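Local coordinates for peptidase M16 C-terminal domain-containing protein (Enterococcus faecalis, PDB 3D3Y), which is of unknown function but resembles M16-family metallopeptidases, carries a domain of the inactive M16 type and may bind a metal ion, at residues A[169-173]-A[174-178]. Sequence-based numbering, arbitrary orientation.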
ATOM      1  N   GLN A 169     -11.773  -4.603  -6.477  1.00 34.00           N
ATOM      2  CA  GLN A 169     -11.423  -4.075  -5.153  1.00 35.26           C
ATOM      3  C   GLN A 169     -11.543  -5.108  -4.042  1.00 35.85           C
ATOM      4  O   GLN A 169     -10.997  -4.912  -2.964  1.00 35.67           O
ATOM      5  CB  GLN A 169     -12.271  -2.860  -4.806  1.00 34.76           C
ATOM      6  CG  GLN A 169     -11.910  -1.625  -5.598  1.00 37.83           C
ATOM      7  CD  GLN A 169     -10.605  -0.966  -5.135  1.00 38.29           C
ATOM      8  OE1 GLN A 169     -10.045  -1.313  -4.107  1.00 41.53           O
ATOM      9  NE2 GLN A 169     -10.126  -0.032  -5.910  1.00 38.69           N
ATOM     10  N   LYS A 170     -12.277  -6.195  -4.305  1.00 36.05           N
ATOM     11  CA  LYS A 170     -12.386  -7.293  -3.336  1.00 37.58           C
ATOM     12  C   LYS A 170     -11.119  -8.165  -3.232  1.00 38.54           C
ATOM     13  O   LYS A 170     -10.999  -9.008  -2.335  1.00 38.83           O
ATOM     14  CB  LYS A 170     -13.652  -8.122  -3.598  1.00 37.54           C
ATOM     15  CG  LYS A 170     -13.737  -8.750  -4.952  1.00 38.73           C
ATOM     16  CD  LYS A 170     -14.832  -9.820  -5.012  1.00 43.71           C
ATOM     17  CE  LYS A 170     -16.208  -9.215  -5.128  1.00 45.72           C
ATOM     18  NZ  LYS A 170     -17.253 -10.295  -5.194  1.00 50.22           N
ATOM     19  N   ILE A 171     -10.147  -7.899  -4.100  1.00 38.84           N
ATOM     20  CA  ILE A 171      -8.876  -8.624  -4.143  1.00 39.23           C
ATOM     21  C   ILE A 171      -7.764  -7.822  -3.448  1.00 39.02           C
ATOM     22  O   ILE A 171      -7.561  -6.631  -3.781  1.00 38.81           O
ATOM     23  CB  ILE A 171      -8.460  -8.859  -5.630  1.00 38.60           C
ATOM     24  CG1 ILE A 171      -9.631  -9.394  -6.459  1.00 39.59           C
ATOM     25  CG2 ILE A 171      -7.198  -9.756  -5.759  1.00 40.82           C
ATOM     26  CD1 ILE A 171     -10.147 -10.798  -6.073  1.00 41.67           C
ATOM     27  N   PRO A 172      -6.998  -8.482  -2.539  1.00 38.87           N
ATOM     28  CA  PRO A 172      -5.839  -7.841  -1.909  1.00 38.35           C
ATOM     29  C   PRO A 172      -4.723  -7.552  -2.905  1.00 38.76           C
ATOM     30  O   PRO A 172      -4.662  -8.147  -3.986  1.00 38.20           O
ATOM     31  CB  PRO A 172      -5.354  -8.867  -0.885  1.00 38.14           C
ATOM     32  CG  PRO A 172      -6.187 -10.058  -1.048  1.00 38.96           C
ATOM     33  CD  PRO A 172      -7.225  -9.865  -2.065  1.00 38.70           C
ATOM     34  N   SER A 173      -3.844  -6.630  -2.539  1.00 39.56           N
ATOM     35  CA  SER A 173      -2.755  -6.228  -3.407  1.00 40.13           C
ATOM     36  C   SER A 173      -1.877  -7.392  -3.899  1.00 39.56           C
ATOM     37  O   SER A 173      -1.241  -7.263  -4.938  1.00 40.09           O
ATOM     38  CB  SER A 173      -1.890  -5.200  -2.674  1.00 40.50           C
ATOM     39  OG  SER A 173      -1.060  -5.813  -1.721  1.00 42.43           O
ATOM     40  N   PHE A 174      -1.824  -8.498  -3.134  1.00 38.65           N
ATOM     41  CA  PHE A 174      -0.944  -9.631  -3.426  1.00 37.89           C
ATOM     42  C   PHE A 174      -1.677 -10.813  -4.046  1.00 37.62           C
ATOM     43  O   PHE A 174      -1.088 -11.888  -4.220  1.00 38.79           O
ATOM     44  CB  PHE A 174      -0.195 -10.077  -2.156  1.00 37.64           C
ATOM     45  CG  PHE A 174      -1.063 -10.077  -0.913  1.00 39.20           C
ATOM     46  CD1 PHE A 174      -2.143 -10.946  -0.783  1.00 38.31           C
ATOM     47  CD2 PHE A 174      -0.798  -9.182   0.126  1.00 38.74           C
ATOM     48  CE1 PHE A 174      -2.971 -10.918   0.398  1.00 40.19           C
ATOM     49  CE2 PHE A 174      -1.596  -9.156   1.290  1.00 40.19           C
ATOM     50  CZ  PHE A 174      -2.685 -10.019   1.425  1.00 38.39           C
ATOM     51  N   GLY A 175      -2.949 -10.617  -4.387  1.00 36.93           N
ATOM     52  CA  GLY A 175      -3.715 -11.630  -5.095  1.00 36.66           C
ATOM     53  C   GLY A 175      -4.258 -12.723  -4.207  1.00 36.21           C
ATOM     54  O   GLY A 175      -4.317 -12.576  -2.986  1.00 35.58           O
ATOM     55  N   THR A 176      -4.667 -13.833  -4.811  1.00 36.09           N
ATOM     56  CA  THR A 176      -5.259 -14.912  -4.027  1.00 36.29           C
ATOM     57  C   THR A 176      -4.682 -16.244  -4.454  1.00 36.50           C
ATOM     58  O   THR A 176      -4.166 -16.379  -5.570  1.00 35.75           O
ATOM     59  CB  THR A 176      -6.761 -15.011  -4.251  1.00 37.20           C
ATOM     60  OG1 THR A 176      -6.986 -15.462  -5.588  1.00 37.39           O
ATOM     61  CG2 THR A 176      -7.466 -13.640  -4.016  1.00 38.36           C
ATOM     62  N   VAL A 177      -4.817 -17.243  -3.592  1.00 35.83           N
ATOM     63  CA  VAL A 177      -4.309 -18.588  -3.911  1.00 36.23           C
ATOM     64  C   VAL A 177      -5.021 -19.209  -5.128  1.00 36.60           C
ATOM     65  O   VAL A 177      -4.379 -19.839  -5.976  1.00 35.27           O
ATOM     66  CB  VAL A 177      -4.394 -19.468  -2.662  1.00 36.77           C
ATOM     67  CG1 VAL A 177      -4.067 -20.915  -2.957  1.00 38.35           C
ATOM     68  CG2 VAL A 177      -3.422 -18.905  -1.641  1.00 36.43           C
ATOM     69  N   ALA A 178      -6.341 -19.014  -5.202  1.00 37.28           N
ATOM     70  CA  ALA A 178      -7.145 -19.511  -6.326  1.00 37.76           C
ATOM     71  C   ALA A 178      -6.669 -18.935  -7.666  1.00 37.35           C
ATOM     72  O   ALA A 178      -6.558 -19.651  -8.659  1.00 38.00           O
ATOM     73  CB  ALA A 178      -8.639 -19.209  -6.100  1.00 38.21           C
TER
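F174 lays one face of its ring over the pyrrolidine of P172, the two side chains crossing at about a right angle. The evidence for a CH-pi contact is that P172 CB lies 3.9 Å from the centroid of the F174 ring, 29° off the ring normal. The closest approach is P172 CB to F174 CE1, at 3.4 Å. P172 CG comes within 3.6 Å of the same ring carbon, F174 CE1. The ring reaches back over the proline because F174 CG stands between the backbone N and the carbonyl carbon (chi1 41°).

The backbone that carries this pair makes a type I beta turn from P172 to G175. It is closed by a hydrogen bond from G175 N to P172 O of 3.0 Å, nearly straight at the hydrogen (165°). G175 then has a positive phi, and the chain swings back past I171, whose CG2, anti to the backbone N, rests 4.0 Å from G175 CA. T176 CG2 extends this apolar side more loosely, 4.3 Å from I171 CG2.

T176 is the N-cap of helix 177-182, its OG1 accepting a hydrogen bond from the backbone N of A179. The turn is also tied to the strands 74-82 and 85-95 through K81, which bonds I171 O, and H86, which bonds S173 O, while L143 and I146 of helix 129-148 pack against F174. Chemically, the turn combines one internal backbone bond with a proline-aromatic contact made of dispersion and weak CH-pi attraction, while the carbonyl of S173 within it and that of I171 just before it are satisfied by side chains from the neighbouring sheet.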